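Local coordinates for CCHC-type domain-containing protein (Trypanosoma brucei brucei, PDB 7C43) that probably acts as a metal-dependent 3'-5' RNA exonuclease of the RNase D type and carries zinc knuckles that bind nucleotides, at residues 38-43 against 98-103; 43-48 against 56-61. All blocks are in the same frame, centred on the assembly; numbering follows the deposited sequence.

Contact 1 (38-43 against 98-103). With MN (manganese (II) ion), chain D; MN (manganese (II) ion), chain E; AMP (adenosine monophosphate), chain F.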
ATOM      1  N   ILE A  38       6.017  10.795   2.971  1.00 26.22           N
ATOM      2  CA  ILE A  38       4.938  10.921   3.917  1.00 23.94           C
ATOM      3  C   ILE A  38       3.921   9.867   3.554  1.00 23.58           C
ATOM      4  O   ILE A  38       3.375   9.892   2.458  1.00 23.69           O
ATOM      5  CB  ILE A  38       4.277  12.302   3.853  1.00 24.51           C
ATOM      6  CG1 ILE A  38       5.316  13.413   4.109  1.00 24.74           C
ATOM      7  CG2 ILE A  38       3.118  12.373   4.863  1.00 25.98           C
ATOM      8  CD1 ILE A  38       4.781  14.832   3.993  1.00 23.66           C
ATOM      9  N   ALA A  39       3.649   8.944   4.471  1.00 22.62           N
ATOM     10  CA  ALA A  39       2.559   7.998   4.261  1.00 21.02           C
ATOM     11  C   ALA A  39       1.247   8.660   4.661  1.00 19.68           C
ATOM     12  O   ALA A  39       1.140   9.205   5.760  1.00 20.18           O
ATOM     13  CB  ALA A  39       2.789   6.728   5.050  1.00 20.53           C
ATOM     14  N   LEU A  40       0.260   8.597   3.761  1.00 18.42           N
ATOM     15  CA  LEU A  40      -1.066   9.165   3.976  1.00 18.15           C
ATOM     16  C   LEU A  40      -2.174   8.137   3.948  1.00 18.07           C
ATOM     17  O   LEU A  40      -2.042   7.075   3.359  1.00 18.94           O
ATOM     18  CB  LEU A  40      -1.375  10.215   2.933  1.00 18.04           C
ATOM     19  CG  LEU A  40      -0.440  11.415   2.964  1.00 17.69           C
ATOM     20  CD1 LEU A  40      -0.717  12.281   1.741  1.00 17.57           C
ATOM     21  CD2 LEU A  40      -0.601  12.201   4.259  1.00 17.22           C
ATOM     22  N   ASP A  41      -3.265   8.474   4.617  1.00 18.29           N
ATOM     23  CA  ASP A  41      -4.467   7.701   4.556  1.00 18.91           C
ATOM     24  C   ASP A  41      -5.615   8.605   4.954  1.00 19.57           C
ATOM     25  O   ASP A  41      -5.378   9.647   5.551  1.00 18.48           O
ATOM     26  CB  ASP A  41      -4.368   6.510   5.507  1.00 18.68           C
ATOM     27  CG  ASP A  41      -5.425   5.445   5.237  1.00 18.29           C
ATOM     28  OD1 ASP A  41      -5.948   5.376   4.106  1.00 17.72           O
ATOM     29  OD2 ASP A  41      -5.698   4.668   6.165  1.00 18.04           O
ATOM     30  N   ILE A  42      -6.847   8.184   4.621  1.00 20.48           N
ATOM     31  CA  ILE A  42      -8.089   8.865   5.030  1.00 20.56           C
ATOM     32  C   ILE A  42      -9.045   7.929   5.767  1.00 20.55           C
ATOM     33  O   ILE A  42      -9.266   6.826   5.319  1.00 21.32           O
ATOM     34  CB  ILE A  42      -8.800   9.435   3.788  1.00 20.26           C
ATOM     35  CG1 ILE A  42      -7.876  10.435   3.076  1.00 21.27           C
ATOM     36  CG2 ILE A  42     -10.125  10.064   4.165  1.00 19.24           C
ATOM     37  CD1 ILE A  42      -8.481  11.101   1.844  1.00 22.07           C
ATOM     38  N   GLU A  43      -9.610   8.382   6.884  1.00 21.89           N
ATOM     39  CA  GLU A  43     -10.751   7.744   7.490  1.00 23.25           C
ATOM     40  C   GLU A  43     -11.915   8.642   7.182  1.00 23.52           C
ATOM     41  O   GLU A  43     -11.887   9.810   7.539  1.00 22.12           O
ATOM     42  CB  GLU A  43     -10.688   7.664   9.034  1.00 24.97           C
ATOM     43  CG  GLU A  43      -9.911   6.560   9.727  1.00 26.43           C
ATOM     44  CD  GLU A  43      -9.871   5.223   9.025  1.00 28.54           C
ATOM     45  OE1 GLU A  43      -8.760   4.655   8.940  1.00 34.65           O
ATOM     46  OE2 GLU A  43     -10.915   4.736   8.556  1.00 29.94           O
ATOM     47  N   LYS A  98       4.427  11.190  -1.494  1.00 22.41           N
ATOM     48  CA  LYS A  98       3.241  10.816  -0.730  1.00 22.42           C
ATOM     49  C   LYS A  98       3.031   9.333  -0.936  1.00 21.60           C
ATOM     50  O   LYS A  98       2.876   8.915  -2.069  1.00 22.30           O
ATOM     51  CB  LYS A  98       1.989  11.567  -1.205  1.00 22.04           C
ATOM     52  CG  LYS A  98       2.194  13.046  -1.482  1.00 22.28           C
ATOM     53  CD  LYS A  98       2.875  13.765  -0.337  1.00 21.42           C
ATOM     54  CE  LYS A  98       3.084  15.231  -0.666  1.00 21.49           C
ATOM     55  NZ  LYS A  98       3.670  15.558  -1.994  1.00 20.44           N
ATOM     56  N   LEU A  99       3.021   8.551   0.135  1.00 19.57           N
ATOM     57  CA  LEU A  99       2.849   7.115   0.010  1.00 19.71           C
ATOM     58  C   LEU A  99       1.431   6.740   0.347  1.00 18.50           C
ATOM     59  O   LEU A  99       0.943   7.095   1.405  1.00 17.39           O
ATOM     60  CB  LEU A  99       3.808   6.380   0.940  1.00 20.83           C
ATOM     61  CG  LEU A  99       5.296   6.690   0.776  1.00 21.21           C
ATOM     62  CD1 LEU A  99       6.050   6.408   2.069  1.00 22.06           C
ATOM     63  CD2 LEU A  99       5.892   5.905  -0.381  1.00 21.02           C
ATOM     64  N   PHE A 100       0.787   5.995  -0.545  1.00 18.41           N
ATOM     65  CA  PHE A 100      -0.560   5.472  -0.317  1.00 18.92           C
ATOM     66  C   PHE A 100      -0.594   3.965  -0.471  1.00 18.77           C
ATOM     67  O   PHE A 100       0.221   3.387  -1.194  1.00 18.55           O
ATOM     68  CB  PHE A 100      -1.553   6.050  -1.350  1.00 19.39           C
ATOM     69  CG  PHE A 100      -1.914   7.486  -1.118  1.00 20.04           C
ATOM     70  CD1 PHE A 100      -1.136   8.493  -1.636  1.00 20.67           C
ATOM     71  CD2 PHE A 100      -3.042   7.838  -0.394  1.00 20.91           C
ATOM     72  CE1 PHE A 100      -1.458   9.829  -1.428  1.00 20.41           C
ATOM     73  CE2 PHE A 100      -3.365   9.179  -0.177  1.00 20.58           C
ATOM     74  CZ  PHE A 100      -2.566  10.167  -0.697  1.00 20.51           C
ATOM     75  N   PHE A 101      -1.589   3.339   0.154  1.00 19.45           N
ATOM     76  CA  PHE A 101      -1.994   1.971  -0.215  1.00 19.73           C
ATOM     77  C   PHE A 101      -3.420   1.944  -0.812  1.00 18.85           C
ATOM     78  O   PHE A 101      -4.417   2.010  -0.096  1.00 20.14           O
ATOM     79  CB  PHE A 101      -1.864   1.030   0.983  1.00 20.20           C
ATOM     80  CG  PHE A 101      -1.895  -0.428   0.613  1.00 21.06           C
ATOM     81  CD1 PHE A 101      -3.105  -1.129   0.565  1.00 21.49           C
ATOM     82  CD2 PHE A 101      -0.711  -1.115   0.327  1.00 21.19           C
ATOM     83  CE1 PHE A 101      -3.133  -2.490   0.236  1.00 21.90           C
ATOM     84  CE2 PHE A 101      -0.742  -2.474  -0.007  1.00 22.08           C
ATOM     85  CZ  PHE A 101      -1.951  -3.162  -0.063  1.00 21.39           C
ATOM     86  N   ASP A 102      -3.491   1.784  -2.126  1.00 19.22           N
ATOM     87  CA  ASP A 102      -4.709   2.012  -2.941  1.00 18.85           C
ATOM     88  C   ASP A 102      -5.154   3.448  -2.819  1.00 18.95           C
ATOM     89  O   ASP A 102      -5.936   3.771  -1.943  1.00 20.66           O
ATOM     90  CB  ASP A 102      -5.873   1.076  -2.591  1.00 17.84           C
ATOM     91  CG  ASP A 102      -7.018   1.185  -3.585  1.00 17.12           C
ATOM     92  OD1 ASP A 102      -6.951   1.988  -4.529  1.00 15.12           O
ATOM     93  OD2 ASP A 102      -8.005   0.446  -3.439  1.00 17.64           O
ATOM     94  N   CYS A 103      -4.680   4.297  -3.717  1.00 19.91           N
ATOM     95  CA  CYS A 103      -4.943   5.740  -3.633  1.00 21.12           C
ATOM     96  C   CYS A 103      -6.257   6.179  -4.309  1.00 20.44           C
ATOM     97  O   CYS A 103      -6.591   7.346  -4.248  1.00 21.05           O
ATOM     98  CB  CYS A 103      -3.775   6.529  -4.257  1.00 21.01           C
ATOM     99  SG  CYS A 103      -3.620   6.344  -6.060  1.00 23.30           S
TER
HETATM  100 MN    MN D 403      -7.333   3.298   7.118  1.00 39.04          MN
HETATM  101 MN    MN E 404      -7.097   3.803   3.213  1.00 37.81          MN
HETATM  102  P   AMP F 405      -8.988   2.086   4.730  1.00 35.54           P
HETATM  103  O1P AMP F 405      -7.997   3.168   5.005  1.00 31.63           O
HETATM  104  O2P AMP F 405      -8.691   1.031   5.739  1.00 34.60           O
HETATM  105  O3P AMP F 405      -8.929   1.745   3.286  1.00 33.96           O
HETATM  106  O5' AMP F 405     -10.445   2.689   5.024  1.00 36.83           O
HETATM  107  C5' AMP F 405     -10.906   3.879   4.343  1.00 39.81           C
HETATM  108  C4' AMP F 405     -12.366   4.220   4.593  1.00 40.33           C
HETATM  109  O4' AMP F 405     -13.232   3.366   3.796  1.00 43.51           O
HETATM  110  C3' AMP F 405     -12.930   4.124   6.008  1.00 39.91           C
HETATM  111  O3' AMP F 405     -12.635   5.250   6.822  1.00 37.50           O
HETATM  112  C2' AMP F 405     -14.423   4.020   5.723  1.00 42.24           C
HETATM  113  O2' AMP F 405     -15.096   5.215   5.368  1.00 43.94           O
HETATM  114  C1' AMP F 405     -14.420   3.086   4.515  1.00 44.33           C
HETATM  115  N9  AMP F 405     -14.384   1.684   4.915  1.00 48.55           N
HETATM  116  C8  AMP F 405     -13.278   0.935   5.236  1.00 51.11           C
HETATM  117  N7  AMP F 405     -13.557  -0.298   5.584  1.00 50.82           N
HETATM  118  C5  AMP F 405     -14.940  -0.366   5.485  1.00 53.71           C
HETATM  119  C6  AMP F 405     -15.852  -1.409   5.716  1.00 52.28           C
HETATM  120  N6  AMP F 405     -15.490  -2.631   6.108  1.00 53.11           N
HETATM  121  N1  AMP F 405     -17.165  -1.149   5.525  1.00 50.15           N
HETATM  122  C2  AMP F 405     -17.526   0.079   5.130  1.00 50.65           C
HETATM  123  N3  AMP F 405     -16.761   1.143   4.886  1.00 53.50           N
HETATM  124  C4  AMP F 405     -15.463   0.850   5.081  1.00 50.03           C
HETATM  125  O   HOH W   1      -3.249   4.913   1.759  1.00 24.07           O
HETATM  126  O   HOH W   2      -8.446   5.476   3.010  1.00 45.73           O
HETATM  127  O   HOH W   3      -6.485   4.106   1.210  1.00 37.43           O
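Ile-38 to Leu-40 and Lys-98 to Phe-100 pair as parallel strands inside the ribonuclease H-like sheet of the exonuclease domain, their axes turned 47° against each other. Two nearly straight backbone bonds join them: Leu-99 N gives to Ile-38 O (2.7 Å) and Leu-40 N to Leu-99 O (2.9 Å). Past these, the strands part, and a water spans the gap, donating to Leu-40 O and accepting from Phe-101 N.

Apolar packing differs on the two faces. Ala-39 CB lies 4.2 Å from Leu-99 CB, and both side chains touch Ile-195 of helix 182-202. On the face of Lys-98, Leu-40 lays CB over the Phe-100 ring, 28° off its normal, in a CH-pi contact, while its CD1 lies 3.7 Å from Phe-100 CZ.

Metal binding follows where the strands diverge. Asp-41 splits its carboxylate between two manganese ions, OD2 to one (2.3 Å) and OD1 to the other (2.1 Å); its chi1 of -165° swings CG away from the backbone N and out to the metals. AMP O1P bridges both ions, and the second ion also holds two waters, one of which donates to Ile-42 O at 2.8 Å.

Contact 2 (43-48 against 56-61). With AMP (adenosine monophosphate), chain F.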
ATOM      1  N   GLU A  43      -9.610   8.382   6.884  1.00 21.89           N
ATOM      2  CA  GLU A  43     -10.751   7.744   7.490  1.00 23.25           C
ATOM      3  C   GLU A  43     -11.915   8.642   7.182  1.00 23.52           C
ATOM      4  O   GLU A  43     -11.887   9.810   7.539  1.00 22.12           O
ATOM      5  CB  GLU A  43     -10.688   7.664   9.034  1.00 24.97           C
ATOM      6  CG  GLU A  43      -9.911   6.560   9.727  1.00 26.43           C
ATOM      7  CD  GLU A  43      -9.871   5.223   9.025  1.00 28.54           C
ATOM      8  OE1 GLU A  43      -8.760   4.655   8.940  1.00 34.65           O
ATOM      9  OE2 GLU A  43     -10.915   4.736   8.556  1.00 29.94           O
ATOM     10  N   ALA A  44     -12.973   8.055   6.623  1.00 25.43           N
ATOM     11  CA  ALA A  44     -14.167   8.769   6.220  1.00 25.99           C
ATOM     12  C   ALA A  44     -15.416   8.192   6.885  1.00 27.10           C
ATOM     13  O   ALA A  44     -15.407   7.052   7.358  1.00 27.29           O
ATOM     14  CB  ALA A  44     -14.303   8.675   4.718  1.00 25.62           C
ATOM     15  N   PHE A  45     -16.484   8.988   6.887  1.00 25.82           N
ATOM     16  CA  PHE A  45     -17.800   8.551   7.345  1.00 27.27           C
ATOM     17  C   PHE A  45     -18.237   7.382   6.479  1.00 28.91           C
ATOM     18  O   PHE A  45     -18.155   7.456   5.271  1.00 29.26           O
ATOM     19  CB  PHE A  45     -18.859   9.653   7.158  1.00 25.87           C
ATOM     20  CG  PHE A  45     -18.825  10.761   8.165  1.00 24.50           C
ATOM     21  CD1 PHE A  45     -17.713  11.006   8.981  1.00 25.66           C
ATOM     22  CD2 PHE A  45     -19.914  11.618   8.250  1.00 23.95           C
ATOM     23  CE1 PHE A  45     -17.706  12.061   9.888  1.00 25.59           C
ATOM     24  CE2 PHE A  45     -19.923  12.661   9.157  1.00 25.03           C
ATOM     25  CZ  PHE A  45     -18.813  12.893   9.971  1.00 26.09           C
ATOM     26  N   CYS A  46     -18.743   6.334   7.103  1.00 31.66           N
ATOM     27  CA  CYS A  46     -19.199   5.166   6.376  1.00 33.30           C
ATOM     28  C   CYS A  46     -20.408   5.490   5.570  1.00 34.87           C
ATOM     29  O   CYS A  46     -21.278   6.186   6.027  1.00 36.35           O
ATOM     30  CB  CYS A  46     -19.510   4.041   7.339  1.00 34.84           C
ATOM     31  SG  CYS A  46     -18.006   3.374   8.049  1.00 35.49           S
ATOM     32  N   THR A  47     -20.492   4.986   4.376  1.00 42.47           N
ATOM     33  CA  THR A  47     -21.640   5.248   3.567  1.00 50.50           C
ATOM     34  C   THR A  47     -22.605   4.083   3.708  1.00 58.97           C
ATOM     35  O   THR A  47     -22.247   2.946   3.545  1.00 55.52           O
ATOM     36  CB  THR A  47     -21.265   5.369   2.099  1.00 55.04           C
ATOM     37  OG1 THR A  47     -20.833   4.099   1.632  1.00 59.11           O
ATOM     38  CG2 THR A  47     -20.150   6.308   1.912  1.00 56.64           C
ATOM     39  N   THR A  48     -23.831   4.415   4.062  1.00 70.70           N
ATOM     40  CA  THR A  48     -24.928   3.481   4.251  1.00 78.07           C
ATOM     41  C   THR A  48     -25.291   2.804   2.972  1.00 83.26           C
ATOM     42  O   THR A  48     -25.656   1.647   2.959  1.00 84.63           O
ATOM     43  CB  THR A  48     -26.184   4.206   4.717  1.00 79.61           C
ATOM     44  OG1 THR A  48     -26.729   4.972   3.634  1.00 77.89           O
ATOM     45  CG2 THR A  48     -25.870   5.112   5.890  1.00 79.92           C
ATOM     46  N   ARG A  56     -17.809  11.629   4.061  1.00 22.66           N
ATOM     47  CA  ARG A  56     -17.186  12.821   4.578  1.00 22.42           C
ATOM     48  C   ARG A  56     -15.879  12.508   5.303  1.00 20.62           C
ATOM     49  O   ARG A  56     -15.819  11.618   6.128  1.00 20.65           O
ATOM     50  CB  ARG A  56     -18.149  13.529   5.514  1.00 22.86           C
ATOM     51  CG  ARG A  56     -17.691  14.889   5.995  1.00 24.28           C
ATOM     52  CD  ARG A  56     -18.868  15.514   6.701  1.00 24.70           C
ATOM     53  NE  ARG A  56     -18.509  16.732   7.381  1.00 26.07           N
ATOM     54  CZ  ARG A  56     -19.345  17.450   8.125  1.00 25.98           C
ATOM     55  NH1 ARG A  56     -20.608  17.069   8.293  1.00 25.31           N
ATOM     56  NH2 ARG A  56     -18.902  18.557   8.702  1.00 25.73           N
ATOM     57  N   ILE A  57     -14.862  13.300   5.015  1.00 19.21           N
ATOM     58  CA  ILE A  57     -13.545  13.120   5.565  1.00 19.65           C
ATOM     59  C   ILE A  57     -13.652  13.443   7.045  1.00 18.57           C
ATOM     60  O   ILE A  57     -14.248  14.421   7.434  1.00 18.08           O
ATOM     61  CB  ILE A  57     -12.468  14.001   4.846  1.00 19.95           C
ATOM     62  CG1 ILE A  57     -12.119  13.373   3.504  1.00 19.61           C
ATOM     63  CG2 ILE A  57     -11.181  14.099   5.681  1.00 19.92           C
ATOM     64  CD1 ILE A  57     -11.169  14.192   2.644  1.00 20.26           C
ATOM     65  N   SER A  58     -13.120  12.554   7.867  1.00 19.84           N
ATOM     66  CA  SER A  58     -13.125  12.725   9.312  1.00 20.06           C
ATOM     67  C   SER A  58     -11.703  12.978   9.764  1.00 20.19           C
ATOM     68  O   SER A  58     -11.414  13.961  10.465  1.00 19.64           O
ATOM     69  CB  SER A  58     -13.734  11.473   9.965  1.00 20.81           C
ATOM     70  OG  SER A  58     -13.762  11.554  11.382  1.00 21.07           O
ATOM     71  N   LEU A  59     -10.814  12.077   9.344  1.00 21.20           N
ATOM     72  CA  LEU A  59      -9.421  12.174   9.644  1.00 20.93           C
ATOM     73  C   LEU A  59      -8.592  11.953   8.398  1.00 20.44           C
ATOM     74  O   LEU A  59      -8.938  11.152   7.525  1.00 19.19           O
ATOM     75  CB  LEU A  59      -9.000  11.114  10.658  1.00 21.90           C
ATOM     76  CG  LEU A  59      -9.688  10.889  11.998  1.00 23.25           C
ATOM     77  CD1 LEU A  59      -9.249   9.520  12.524  1.00 23.19           C
ATOM     78  CD2 LEU A  59      -9.375  11.996  13.007  1.00 23.14           C
ATOM     79  N   VAL A  60      -7.461  12.646   8.374  1.00 19.46           N
ATOM     80  CA  VAL A  60      -6.369  12.335   7.483  1.00 19.36           C
ATOM     81  C   VAL A  60      -5.251  11.938   8.438  1.00 18.89           C
ATOM     82  O   VAL A  60      -5.069  12.602   9.435  1.00 19.73           O
ATOM     83  CB  VAL A  60      -5.964  13.557   6.635  1.00 19.13           C
ATOM     84  CG1 VAL A  60      -4.707  13.267   5.818  1.00 18.46           C
ATOM     85  CG2 VAL A  60      -7.120  13.961   5.717  1.00 20.19           C
ATOM     86  N   GLN A  61      -4.544  10.854   8.122  1.00 18.06           N
ATOM     87  CA  GLN A  61      -3.499  10.299   8.936  1.00 18.43           C
ATOM     88  C   GLN A  61      -2.202  10.464   8.178  1.00 18.15           C
ATOM     89  O   GLN A  61      -2.152  10.181   6.984  1.00 16.01           O
ATOM     90  CB  GLN A  61      -3.731   8.805   9.131  1.00 20.13           C
ATOM     91  CG  GLN A  61      -5.018   8.436   9.848  1.00 21.52           C
ATOM     92  CD  GLN A  61      -6.124   7.970   8.924  1.00 23.32           C
ATOM     93  OE1 GLN A  61      -6.323   6.784   8.716  1.00 23.80           O
ATOM     94  NE2 GLN A  61      -6.872   8.916   8.390  1.00 25.71           N
TER
HETATM   95  P   AMP F 405      -8.988   2.086   4.730  1.00 35.54           P
HETATM   96  O1P AMP F 405      -7.997   3.168   5.005  1.00 31.63           O
HETATM   97  O2P AMP F 405      -8.691   1.031   5.739  1.00 34.60           O
HETATM   98  O3P AMP F 405      -8.929   1.745   3.286  1.00 33.96           O
HETATM   99  O5' AMP F 405     -10.445   2.689   5.024  1.00 36.83           O
HETATM  100  C5' AMP F 405     -10.906   3.879   4.343  1.00 39.81           C
HETATM  101  C4' AMP F 405     -12.366   4.220   4.593  1.00 40.33           C
HETATM  102  O4' AMP F 405     -13.232   3.366   3.796  1.00 43.51           O
HETATM  103  C3' AMP F 405     -12.930   4.124   6.008  1.00 39.91           C
HETATM  104  O3' AMP F 405     -12.635   5.250   6.822  1.00 37.50           O
HETATM  105  C2' AMP F 405     -14.423   4.020   5.723  1.00 42.24           C
HETATM  106  O2' AMP F 405     -15.096   5.215   5.368  1.00 43.94           O
HETATM  107  C1' AMP F 405     -14.420   3.086   4.515  1.00 44.33           C
HETATM  108  N9  AMP F 405     -14.384   1.684   4.915  1.00 48.55           N
HETATM  109  C8  AMP F 405     -13.278   0.935   5.236  1.00 51.11           C
HETATM  110  N7  AMP F 405     -13.557  -0.298   5.584  1.00 50.82           N
HETATM  111  C5  AMP F 405     -14.940  -0.366   5.485  1.00 53.71           C
HETATM  112  C6  AMP F 405     -15.852  -1.409   5.716  1.00 52.28           C
HETATM  113  N6  AMP F 405     -15.490  -2.631   6.108  1.00 53.11           N
HETATM  114  N1  AMP F 405     -17.165  -1.149   5.525  1.00 50.15           N
HETATM  115  C2  AMP F 405     -17.526   0.079   5.130  1.00 50.65           C
HETATM  116  N3  AMP F 405     -16.761   1.143   4.886  1.00 53.50           N
HETATM  117  C4  AMP F 405     -15.463   0.850   5.081  1.00 50.03           C
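Glu-43 O is gripped by two successive amides, Ser-58 N (3.0 Å) and Leu-59 N (3.1 Å), the mark of a classic beta bulge between the antiparallel strands 37-44 and 57-64 of the exonuclease sheet. Both donors lie in the carbonyl plane. Glu-43 N closes the hydrogen-bonded pair by giving to Leu-59 O at 2.9 Å, from a position tilted out of that carbonyl's plane. Beyond the bulge the register has slipped by one residue, so that Ala-44 sits across from Ile-57 as a non-hydrogen-bonded pair and Phe-45 N reaches Arg-56 O (2.8 Å) in a nearly straight bond.

Side chains pack around this end of the pairing. The Phe-45 ring lies alongside the extended Arg-56 chain, with Arg-56 CB over one face, 4.0 Å from the ring centroid and 20° off its normal, a CH-pi contact; Arg-56 CD follows the rim near CE2. Ser-58 CB meets the same ring at its edge, near the ring plane, while Ser-58 OG is bonded to Trp-175 O and Arg-178. At the bulge itself Leu-59 CD1 rests against Glu-43 CG, and Ala-188 of helix 182-202 touches both side chains.

The C-terminal end of strand 37-44 also holds the nucleotide. Consecutive residues hold the ribose of AMP: its O3' lies 2.5 Å from Glu-43 OE2, a hydrogen bond whose shortness makes its exact length doubtful and which is reached through a chain bent at chi2 (-33°), and the same O3' accepts from Ala-44 N at 2.8 Å. The neighbouring hydroxyl is held too, AMP O2' donating to Ala-44 O across 2.7 Å.

Contacts 1 and 2 lie on the two flanks of strand 37-44, and their centres are 14 Å apart. Contact 2 is nested within the chain loop that contact 1 closes. They meet directly where Asp-41 O lies 3.0 Å from Gln-61 N, a probable hydrogen bond, and they share Glu-43. Together they divide the AMP: Asp-41 serves the phosphate through the metals, Glu-43 and Ala-44 the ribose. Glu-43 OE1 makes a long bond of 2.7 Å to the manganese ion of chain D. Asp-191 shares that ion with Asp-41, and Asp-106, a manganese ligand of this protein, touches Asp-41; the four acids are consistent with the two-metal site of DEDD exonucleases.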